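Local coordinates for aminotransferase class-III (Ochrobactrum anthropi, PDB 5GHG), which transfers amino groups between amines and keto compounds as an omega-transaminase, probably by way of a pyridoxal phosphate cofactor, held here in its aminated PMP form, at residues M109-T115 with I296-N302; D353-M358 with I431-D437; R361-L365 with D437-L443. The protein carries 1 engineered substitution. One frame throughout, in Å; residues are numbered along the deposited sequence.

The three contacts come from two distant parts of one class-III aminotransferase chain. Contact 1 comes first along the sequence and closes before the others open. It joins strands 111-115 and 297-301 at one border of the sheet that includes strands 254-258 and 282-285, near the bound PMP. Contact 3 lies across the chain's centre from contact 1, with contact 2 beside it. Their centres lie about 37 and 32 Å from that of contact 1. Both use helices 347-363 and 433-455, share Asp437 and have centres about 10 Å apart. Their segments alternate along the chain. Together they follow one helix pair over two successive lengths, while contact 1 belongs to the cofactor-binding sheet.

Contact 1: M109-T115 with I296-N302; sequences MSKAYFT and ISAFLIN
Residues 111-115 and 297-301 pair as antiparallel strands, with 156° between their directions and 4.5 Å between their axes. Lys111 with Ile301, Tyr113 with Phe299 and Thr115 with Ser297 are hydrogen-bonded pairs. Ala112 with Leu300 and Phe114 with Ala298 are non-hydrogen-bonded pairs. A classic beta bulge disturbs the start: Ser110 N and Lys111 N both donate to Ile301 O, at 2.8 and 3.3 Å. Strand 111-115 is the outermost strand of its sheet within the chain, and 297-301 joins it to strand 282-285. This is the sheet of the PLP-dependent aminotransferase fold that carries the cofactor. The side chain of Ser297 lies about 5 Å from the bound PMP, and its OG is hydrogen-bonded to Ser286 and Asn116.

On the face with Tyr113, the Tyr113 and Phe299 rings lie almost parallel, 7° apart, but slid so far that they barely overlap. Tyr113 CB instead sits over the Phe299 ring, 3.7 Å from its centroid, in a CH-pi contact. Phe299 CG lies between its backbone N and carbonyl carbon (chi1 61°), which carries the ring beneath Tyr113. Ile301 CD1 meets the other end of the tyrosine, 3.6 Å from Tyr113 CE1. On the other face of the sheet, Leu300 CD2 touches Ala112 CB, and Phe114 CD1 lies 3.7 Å from Ala298 CB. Helix 93-104 covers Phe114 and Leu300; helix 118-135 covers Phe299.

Contact 2: D353-M358 with I431-D437; sequences DRGTYM and INDQQVD
The guanidinium of Arg354 turns its edge to Asp433, with OD1 in its plane, while Asp353 CB lies over one face. The salt bridge is side-on: Arg354 NE donates to Asp433 OD1 at 2.9 Å, and Arg354 NH2 reaches Asp433 OD2 at 3.3 Å on a more bent path. The two planes stand 73° apart, and both nitrogens meet the carboxylate from above its plane. Arg354 CG lies 3.2 Å from Ile431 O. Bends at chi2 and chi3 turn NE and NH2 to Asp433. Asn350 bonds both Arg354 NH1 and Ile431 O.

The Tyr357 ring has Asp437 N at its edge. Tyr357 CD2 lies 3.6 Å from Val436 CG1, and the two side chains slide past each other in opposite directions. Val436 CG1 also touches Met358 CB at 3.7 Å. The Tyr357 hydroxyl is hydrogen-bonded to Arg361 NH1, whose modelled position is less certain. Asn432 and Gln435 form a capping box at the start of helix 433-455.

Helices 347-363 and 433-455 run side by side, with 28° between their directions and 9.8 Å between the segment axes. Loops flank the pair: Met358 packs on Leu379 and Pro427, and Ile431 on Ile40, just before strand 41-44.

Contact 3: R361-L365 with D437-L443; sequences RLREL and DTMVSAL
Leu362, Leu365, Val440 and Leu443 make the tight, buried part, while Arg361, Asp437 and Ser441 form the looser, partly exposed side. In the apolar part Leu443 CD2 is the meeting point. Leu362 CD2 lies 3.6 Å from Leu443 CD2, the two side chains crossing at about a right angle. Leu365 CD1 lies 3.8 Å from Leu443 CD2. One turn earlier, Val440 CG2 is 4.0 Å from Leu362 CD2. Val440 CG1 is 3.9 Å from Arg361 NH2.

On the polar side the Arg361 chain bends at chi2 and chi3 (-73° and -52°), turning the guanidinium past Val440 toward helix 433-455. Arg361 NH2 donates to Ser441 OG at 3.2 Å, and the oxygen lies in the guanidinium plane. Ser441 OG donates to Asp437 O, 3.0 Å away. That carbonyl also accepts Ser441 N, and the two donors come from opposite faces of its plane. Arg361 and Asp437 are paired as a salt bridge, but the model sets them too close, so its details are doubtful. Glu364 adds a long salt bridge to Arg361. With an alanine at Ser441, Arg361 NH2 would probably lose this acceptor and Asp437 O one of its two donors, and the guanidinium would be less fixed in its turn.

The contact joins the C-terminal part of helix 347-363 and the residues after it to helix 433-455. The apolar side packs on a sheet: Leu362 rests on Ala381 and Val383 of strand 380-385, and Leu443 on Val383 and on Leu423 and Phe425 of strand 422-425.

Contact 1: M109-T115 with I296-N302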
loop_
_atom_site.group_PDB
_atom_site.type_symbol
_atom_site.label_atom_id
_atom_site.label_comp_id
_atom_site.label_asym_id
_atom_site.label_seq_id
_atom_site.Cartn_x
_atom_site.Cartn_y
_atom_site.Cartn_z
ATOM N N MET B 109 -23.772 1.594 -9.418
ATOM C CA MET B 109 -22.579 2.339 -9.045
ATOM C C MET B 109 -22.243 3.323 -10.164
ATOM O O MET B 109 -22.662 3.163 -11.298
ATOM C CB MET B 109 -21.375 1.408 -8.793
ATOM C CG MET B 109 -21.472 0.617 -7.488
ATOM S SD MET B 109 -21.335 1.694 -6.022
ATOM C CE MET B 109 -21.612 0.514 -4.723
ATOM N N SER B 110 -21.484 4.355 -9.817
ATOM C CA SER B 110 -21.160 5.429 -10.740
ATOM C C SER B 110 -19.700 5.497 -11.144
ATOM O O SER B 110 -19.406 5.718 -12.319
ATOM C CB SER B 110 -21.596 6.778 -10.129
ATOM O OG SER B 110 -21.124 7.856 -10.922
ATOM N N LYS B 111 -18.761 5.318 -10.198
ATOM C CA LYS B 111 -17.347 5.518 -10.466
ATOM C C LYS B 111 -16.517 4.456 -9.759
ATOM O O LYS B 111 -16.862 4.024 -8.658
ATOM C CB LYS B 111 -16.863 6.903 -9.968
ATOM C CG LYS B 111 -17.473 8.089 -10.707
ATOM C CD LYS B 111 -16.959 8.162 -12.147
ATOM C CE LYS B 111 -17.670 9.272 -12.928
ATOM N NZ LYS B 111 -19.128 8.973 -13.116
ATOM N N ALA B 112 -15.394 4.084 -10.389
ATOM C CA ALA B 112 -14.410 3.176 -9.831
ATOM C C ALA B 112 -13.089 3.914 -9.621
ATOM O O ALA B 112 -12.668 4.695 -10.474
ATOM C CB ALA B 112 -14.192 1.966 -10.742
ATOM N N TYR B 113 -12.452 3.666 -8.482
ATOM C CA TYR B 113 -11.141 4.227 -8.138
ATOM C C TYR B 113 -10.182 3.081 -7.835
ATOM O O TYR B 113 -10.590 2.071 -7.262
ATOM C CB TYR B 113 -11.226 5.137 -6.910
ATOM C CG TYR B 113 -12.180 6.310 -7.054
ATOM C CD1 TYR B 113 -13.560 6.136 -7.005
ATOM C CD2 TYR B 113 -11.687 7.603 -7.233
ATOM C CE1 TYR B 113 -14.423 7.226 -7.141
ATOM C CE2 TYR B 113 -12.539 8.698 -7.335
ATOM C CZ TYR B 113 -13.890 8.508 -7.293
ATOM O OH TYR B 113 -14.723 9.590 -7.439
ATOM N N PHE B 114 -8.903 3.251 -8.186
ATOM C CA PHE B 114 -7.922 2.183 -8.016
ATOM C C PHE B 114 -6.828 2.552 -7.040
ATOM O O PHE B 114 -6.413 3.716 -6.969
ATOM C CB PHE B 114 -7.308 1.782 -9.375
ATOM C CG PHE B 114 -8.318 1.215 -10.325
ATOM C CD1 PHE B 114 -8.797 -0.064 -10.139
ATOM C CD2 PHE B 114 -8.829 1.978 -11.349
ATOM C CE1 PHE B 114 -9.769 -0.590 -10.982
ATOM C CE2 PHE B 114 -9.801 1.474 -12.194
ATOM C CZ PHE B 114 -10.266 0.182 -12.020
ATOM N N THR B 115 -6.384 1.551 -6.283
ATOM C CA THR B 115 -5.235 1.655 -5.378
ATOM C C THR B 115 -4.421 0.383 -5.536
ATOM O O THR B 115 -4.744 -0.493 -6.353
ATOM C CB THR B 115 -5.669 1.823 -3.916
ATOM O OG1 THR B 115 -6.349 0.633 -3.479
ATOM C CG2 THR B 115 -6.620 3.013 -3.753
ATOM N N ILE B 296 -3.443 -5.005 -6.803
ATOM C CA ILE B 296 -4.362 -3.969 -7.258
ATOM C C ILE B 296 -5.648 -4.073 -6.431
ATOM O O ILE B 296 -6.081 -5.163 -6.060
ATOM C CB ILE B 296 -4.660 -4.074 -8.767
ATOM C CG1 ILE B 296 -5.625 -2.974 -9.196
ATOM C CG2 ILE B 296 -5.254 -5.431 -9.087
ATOM C CD1 ILE B 296 -5.823 -2.851 -10.708
ATOM N N SER B 297 -6.234 -2.928 -6.136
ATOM C CA SER B 297 -7.502 -2.872 -5.419
ATOM C C SER B 297 -8.334 -1.758 -6.028
ATOM O O SER B 297 -7.833 -0.936 -6.793
ATOM C CB SER B 297 -7.291 -2.644 -3.923
ATOM O OG SER B 297 -6.384 -3.611 -3.416
ATOM N N ALA B 298 -9.604 -1.727 -5.656
ATOM C CA ALA B 298 -10.538 -0.777 -6.247
ATOM C C ALA B 298 -11.649 -0.530 -5.252
ATOM O O ALA B 298 -11.967 -1.401 -4.433
ATOM C CB ALA B 298 -11.129 -1.295 -7.564
ATOM N N PHE B 299 -12.248 0.649 -5.330
ATOM C CA PHE B 299 -13.547 0.823 -4.695
ATOM C C PHE B 299 -14.495 1.507 -5.673
ATOM O O PHE B 299 -14.073 2.265 -6.557
ATOM C CB PHE B 299 -13.451 1.558 -3.361
ATOM C CG PHE B 299 -12.892 2.958 -3.444
ATOM C CD1 PHE B 299 -11.525 3.187 -3.325
ATOM C CD2 PHE B 299 -13.750 4.057 -3.577
ATOM C CE1 PHE B 299 -11.018 4.476 -3.359
ATOM C CE2 PHE B 299 -13.249 5.349 -3.633
ATOM C CZ PHE B 299 -11.885 5.566 -3.523
ATOM N N LEU B 300 -15.773 1.180 -5.538
ATOM C CA LEU B 300 -16.843 1.771 -6.329
ATOM C C LEU B 300 -17.675 2.671 -5.427
ATOM O O LEU B 300 -17.886 2.354 -4.244
ATOM C CB LEU B 300 -17.738 0.683 -6.911
ATOM C CG LEU B 300 -17.108 -0.202 -7.997
ATOM C CD1 LEU B 300 -17.890 -1.491 -8.124
ATOM C CD2 LEU B 300 -17.166 0.560 -9.296
ATOM N N ILE B 301 -18.174 3.773 -5.987
ATOM C CA ILE B 301 -19.103 4.623 -5.254
ATOM C C ILE B 301 -20.336 4.871 -6.104
ATOM O O ILE B 301 -20.264 4.921 -7.341
ATOM C CB ILE B 301 -18.460 5.966 -4.828
ATOM C CG1 ILE B 301 -18.123 6.799 -6.047
ATOM C CG2 ILE B 301 -17.199 5.720 -3.995
ATOM C CD1 ILE B 301 -17.612 8.178 -5.693
ATOM N N ASN B 302 -21.476 5.041 -5.439
ATOM C CA ASN B 302 -22.706 5.265 -6.186
ATOM C C ASN B 302 -22.901 6.760 -6.434
ATOM O O ASN B 302 -22.055 7.599 -6.078
ATOM C CB ASN B 302 -23.886 4.611 -5.487
ATOM C CG ASN B 302 -24.214 5.233 -4.145
ATOM O OD1 ASN B 302 -23.656 6.251 -3.761
ATOM N ND2 ASN B 302 -25.145 4.628 -3.438
#

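Contact 2: D353-M358 with I431-D437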
loop_
_atom_site.group_PDB
_atom_site.type_symbol
_atom_site.label_atom_id
_atom_site.label_comp_id
_atom_site.label_asym_id
_atom_site.label_seq_id
_atom_site.Cartn_x
_atom_site.Cartn_y
_atom_site.Cartn_z
ATOM N N ASP B 353 -21.012 -24.543 -5.972
ATOM C CA ASP B 353 -21.337 -25.970 -5.851
ATOM C C ASP B 353 -20.297 -26.732 -5.032
ATOM O O ASP B 353 -20.651 -27.602 -4.230
ATOM C CB ASP B 353 -21.480 -26.594 -7.231
ATOM C CG ASP B 353 -22.670 -26.049 -8.001
ATOM O OD1 ASP B 353 -23.594 -25.483 -7.356
ATOM O OD2 ASP B 353 -22.667 -26.190 -9.248
ATOM N N ARG B 354 -19.008 -26.443 -5.227
ATOM C CA ARG B 354 -18.012 -26.983 -4.310
ATOM C C ARG B 354 -18.238 -26.464 -2.892
ATOM O O ARG B 354 -17.995 -27.188 -1.917
ATOM C CB ARG B 354 -16.593 -26.644 -4.779
ATOM C CG ARG B 354 -15.941 -27.678 -5.724
ATOM C CD ARG B 354 -16.650 -27.783 -7.075
ATOM N NE ARG B 354 -17.786 -28.694 -7.034
ATOM C CZ ARG B 354 -18.705 -28.809 -7.993
ATOM N NH1 ARG B 354 -18.629 -28.059 -9.086
ATOM N NH2 ARG B 354 -19.697 -29.674 -7.854
ATOM N N GLY B 355 -18.698 -25.220 -2.762
ATOM C CA GLY B 355 -18.975 -24.673 -1.438
ATOM C C GLY B 355 -20.071 -25.427 -0.708
ATOM O O GLY B 355 -19.935 -25.783 0.460
ATOM N N THR B 356 -21.186 -25.670 -1.391
ATOM C CA THR B 356 -22.247 -26.475 -0.802
ATOM C C THR B 356 -21.691 -27.797 -0.264
ATOM O O THR B 356 -21.968 -28.195 0.873
ATOM C CB THR B 356 -23.343 -26.746 -1.835
ATOM O OG1 THR B 356 -23.941 -25.503 -2.197
ATOM C CG2 THR B 356 -24.399 -27.680 -1.255
ATOM N N TYR B 357 -20.870 -28.463 -1.059
ATOM C CA TYR B 357 -20.316 -29.736 -0.635
ATOM C C TYR B 357 -19.359 -29.561 0.548
ATOM O O TYR B 357 -19.426 -30.317 1.522
ATOM C CB TYR B 357 -19.634 -30.421 -1.826
ATOM C CG TYR B 357 -18.999 -31.746 -1.485
ATOM C CD1 TYR B 357 -19.786 -32.819 -1.048
ATOM C CD2 TYR B 357 -17.630 -31.931 -1.581
ATOM C CE1 TYR B 357 -19.226 -34.032 -0.725
ATOM C CE2 TYR B 357 -17.045 -33.148 -1.263
ATOM C CZ TYR B 357 -17.848 -34.204 -0.837
ATOM O OH TYR B 357 -17.276 -35.412 -0.509
ATOM N N MET B 358 -18.472 -28.553 0.491
ATOM C CA MET B 358 -17.551 -28.318 1.602
ATOM C C MET B 358 -18.293 -27.979 2.894
ATOM O O MET B 358 -17.944 -28.479 3.971
ATOM C CB MET B 358 -16.567 -27.201 1.258
ATOM C CG MET B 358 -15.526 -26.886 2.348
ATOM S SD MET B 358 -14.443 -25.459 1.974
ATOM C CE MET B 358 -15.545 -24.098 2.373
ATOM N N ILE B 431 -11.146 -25.341 -7.182
ATOM C CA ILE B 431 -11.094 -26.647 -6.521
ATOM C C ILE B 431 -12.248 -27.533 -7.017
ATOM O O ILE B 431 -13.303 -27.041 -7.429
ATOM C CB ILE B 431 -11.116 -26.482 -4.996
ATOM C CG1 ILE B 431 -10.693 -27.789 -4.303
ATOM C CG2 ILE B 431 -12.470 -25.969 -4.518
ATOM C CD1 ILE B 431 -10.377 -27.634 -2.828
ATOM N N ASN B 432 -12.040 -28.848 -6.994
ATOM C CA ASN B 432 -13.107 -29.786 -7.355
ATOM C C ASN B 432 -13.528 -30.598 -6.124
ATOM O O ASN B 432 -12.918 -30.507 -5.056
ATOM C CB ASN B 432 -12.683 -30.693 -8.520
ATOM C CG ASN B 432 -11.532 -31.621 -8.181
ATOM O OD1 ASN B 432 -11.474 -32.172 -7.097
ATOM N ND2 ASN B 432 -10.610 -31.806 -9.130
ATOM N N ASP B 433 -14.595 -31.387 -6.276
ATOM C CA ASP B 433 -15.163 -32.093 -5.132
ATOM C C ASP B 433 -14.184 -33.114 -4.551
ATOM O O ASP B 433 -14.133 -33.293 -3.337
ATOM C CB ASP B 433 -16.490 -32.776 -5.499
ATOM C CG ASP B 433 -17.679 -31.813 -5.496
ATOM O OD1 ASP B 433 -17.568 -30.683 -4.953
ATOM O OD2 ASP B 433 -18.749 -32.190 -6.018
ATOM N N GLN B 434 -13.415 -33.802 -5.400
ATOM C CA GLN B 434 -12.451 -34.766 -4.881
ATOM C C GLN B 434 -11.414 -34.089 -3.989
ATOM O O GLN B 434 -10.970 -34.658 -2.992
ATOM C CB GLN B 434 -11.733 -35.502 -6.031
ATOM C CG GLN B 434 -12.653 -36.051 -7.114
ATOM C CD GLN B 434 -12.881 -35.061 -8.270
ATOM O OE1 GLN B 434 -13.812 -34.222 -8.227
ATOM N NE2 GLN B 434 -12.041 -35.165 -9.332
ATOM N N GLN B 435 -10.999 -32.884 -4.360
ATOM C CA GLN B 435 -10.017 -32.147 -3.570
ATOM C C GLN B 435 -10.637 -31.613 -2.281
ATOM O O GLN B 435 -9.978 -31.579 -1.240
ATOM C CB GLN B 435 -9.428 -31.027 -4.423
ATOM C CG GLN B 435 -8.538 -31.533 -5.540
ATOM C CD GLN B 435 -8.207 -30.477 -6.597
ATOM O OE1 GLN B 435 -9.025 -29.614 -6.912
ATOM N NE2 GLN B 435 -6.999 -30.547 -7.146
ATOM N N VAL B 436 -11.899 -31.175 -2.341
ATOM C CA VAL B 436 -12.592 -30.790 -1.125
ATOM C C VAL B 436 -12.663 -31.972 -0.166
ATOM O O VAL B 436 -12.463 -31.824 1.044
ATOM C CB VAL B 436 -14.012 -30.274 -1.450
ATOM C CG1 VAL B 436 -14.847 -30.194 -0.174
ATOM C CG2 VAL B 436 -13.938 -28.919 -2.146
ATOM N N ASP B 437 -12.960 -33.160 -0.708
ATOM C CA ASP B 437 -13.031 -34.364 0.102
ATOM C C ASP B 437 -11.690 -34.667 0.764
ATOM O O ASP B 437 -11.632 -34.987 1.956
ATOM C CB ASP B 437 -13.477 -35.541 -0.772
ATOM C CG ASP B 437 -13.518 -36.843 -0.008
ATOM O OD1 ASP B 437 -14.126 -36.865 1.079
ATOM O OD2 ASP B 437 -12.932 -37.828 -0.487
#

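Contact 3: R361-L365 with D437-L443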
loop_
_atom_site.group_PDB
_atom_site.type_symbol
_atom_site.label_atom_id
_atom_site.label_comp_id
_atom_site.label_asym_id
_atom_site.label_seq_id
_atom_site.Cartn_x
_atom_site.Cartn_y
_atom_site.Cartn_z
ATOM N N ARG B 361 -19.720 -31.296 4.205
ATOM C CA ARG B 361 -18.686 -32.167 4.752
ATOM C C ARG B 361 -18.134 -31.639 6.070
ATOM O O ARG B 361 -17.950 -32.403 7.024
ATOM C CB ARG B 361 -17.553 -32.365 3.728
ATOM C CG ARG B 361 -17.924 -33.331 2.594
ATOM C CD ARG B 361 -17.952 -34.777 3.110
ATOM N NE ARG B 361 -16.707 -35.112 3.810
ATOM C CZ ARG B 361 -15.654 -35.647 3.223
ATOM N NH1 ARG B 361 -15.710 -35.937 1.929
ATOM N NH2 ARG B 361 -14.545 -35.910 3.922
ATOM N N LEU B 362 -17.878 -30.328 6.161
ATOM C CA LEU B 362 -17.349 -29.790 7.403
ATOM C C LEU B 362 -18.339 -29.951 8.553
ATOM O O LEU B 362 -17.947 -30.212 9.693
ATOM C CB LEU B 362 -16.950 -28.319 7.242
ATOM C CG LEU B 362 -15.646 -28.020 6.501
ATOM C CD1 LEU B 362 -15.520 -26.522 6.235
ATOM C CD2 LEU B 362 -14.420 -28.523 7.266
ATOM N N ARG B 363 -19.628 -29.774 8.276
ATOM C CA ARG B 363 -20.604 -29.878 9.352
ATOM C C ARG B 363 -20.784 -31.313 9.850
ATOM O O ARG B 363 -21.287 -31.514 10.955
ATOM C CB ARG B 363 -21.930 -29.261 8.903
ATOM C CG ARG B 363 -21.874 -27.725 9.045
ATOM C CD ARG B 363 -23.033 -27.033 8.385
ATOM N NE ARG B 363 -22.956 -25.584 8.555
ATOM C CZ ARG B 363 -22.126 -24.801 7.881
ATOM N NH1 ARG B 363 -21.293 -25.351 7.003
ATOM N NH2 ARG B 363 -22.139 -23.479 8.059
ATOM N N GLU B 364 -20.353 -32.304 9.078
ATOM C CA GLU B 364 -20.349 -33.672 9.577
ATOM C C GLU B 364 -19.393 -33.856 10.750
ATOM O O GLU B 364 -19.480 -34.873 11.440
ATOM C CB GLU B 364 -19.990 -34.653 8.447
ATOM C CG GLU B 364 -21.013 -34.671 7.326
ATOM C CD GLU B 364 -20.550 -35.439 6.089
ATOM O OE1 GLU B 364 -19.424 -35.966 6.085
ATOM O OE2 GLU B 364 -21.322 -35.509 5.105
ATOM N N LEU B 365 -18.497 -32.898 10.997
ATOM C CA LEU B 365 -17.582 -32.960 12.119
ATOM C C LEU B 365 -18.083 -32.206 13.348
ATOM O O LEU B 365 -17.361 -32.130 14.332
ATOM C CB LEU B 365 -16.208 -32.392 11.720
ATOM C CG LEU B 365 -15.622 -32.890 10.412
ATOM C CD1 LEU B 365 -14.256 -32.258 10.223
ATOM C CD2 LEU B 365 -15.559 -34.409 10.362
ATOM N N ASP B 437 -12.960 -33.160 -0.708
ATOM C CA ASP B 437 -13.031 -34.364 0.102
ATOM C C ASP B 437 -11.690 -34.667 0.764
ATOM O O ASP B 437 -11.632 -34.987 1.956
ATOM C CB ASP B 437 -13.477 -35.541 -0.772
ATOM C CG ASP B 437 -13.518 -36.843 -0.008
ATOM O OD1 ASP B 437 -14.126 -36.865 1.079
ATOM O OD2 ASP B 437 -12.932 -37.828 -0.487
ATOM N N THR B 438 -10.604 -34.580 -0.000
ATOM C CA THR B 438 -9.275 -34.792 0.558
ATOM C C THR B 438 -8.970 -33.799 1.682
ATOM O O THR B 438 -8.445 -34.178 2.729
ATOM C CB THR B 438 -8.227 -34.665 -0.560
ATOM O OG1 THR B 438 -8.496 -35.668 -1.534
ATOM C CG2 THR B 438 -6.823 -34.856 -0.032
ATOM N N MET B 439 -9.310 -32.527 1.483
ATOM C CA MET B 439 -9.028 -31.494 2.479
ATOM C C MET B 439 -9.776 -31.759 3.791
ATOM O O MET B 439 -9.196 -31.686 4.880
ATOM C CB MET B 439 -9.394 -30.123 1.891
ATOM C CG MET B 439 -9.179 -28.911 2.778
ATOM S SD MET B 439 -9.867 -27.456 1.904
ATOM C CE MET B 439 -9.406 -27.882 0.259
ATOM N N VAL B 440 -11.066 -32.077 3.701
ATOM C CA VAL B 440 -11.855 -32.273 4.911
ATOM C C VAL B 440 -11.464 -33.576 5.612
ATOM O O VAL B 440 -11.456 -33.646 6.842
ATOM C CB VAL B 440 -13.354 -32.219 4.609
ATOM C CG1 VAL B 440 -14.151 -32.586 5.851
ATOM C CG2 VAL B 440 -13.748 -30.813 4.118
ATOM N N SER B 441 -11.133 -34.618 4.848
ATOM C CA SER B 441 -10.637 -35.834 5.480
ATOM C C SER B 441 -9.328 -35.580 6.231
ATOM O O SER B 441 -9.083 -36.203 7.272
ATOM C CB SER B 441 -10.451 -36.949 4.451
ATOM O OG SER B 441 -11.689 -37.294 3.871
ATOM N N ALA B 442 -8.485 -34.683 5.736
ATOM C CA ALA B 442 -7.266 -34.351 6.472
ATOM C C ALA B 442 -7.591 -33.626 7.781
ATOM O O ALA B 442 -6.918 -33.827 8.802
ATOM C CB ALA B 442 -6.330 -33.502 5.621
ATOM N N LEU B 443 -8.607 -32.767 7.762
ATOM C CA LEU B 443 -9.025 -32.123 8.993
ATOM C C LEU B 443 -9.575 -33.140 9.989
ATOM O O LEU B 443 -9.244 -33.100 11.174
ATOM C CB LEU B 443 -10.056 -31.041 8.709
ATOM C CG LEU B 443 -10.666 -30.385 9.944
ATOM C CD1 LEU B 443 -9.592 -29.675 10.785
ATOM C CD2 LEU B 443 -11.782 -29.443 9.538
#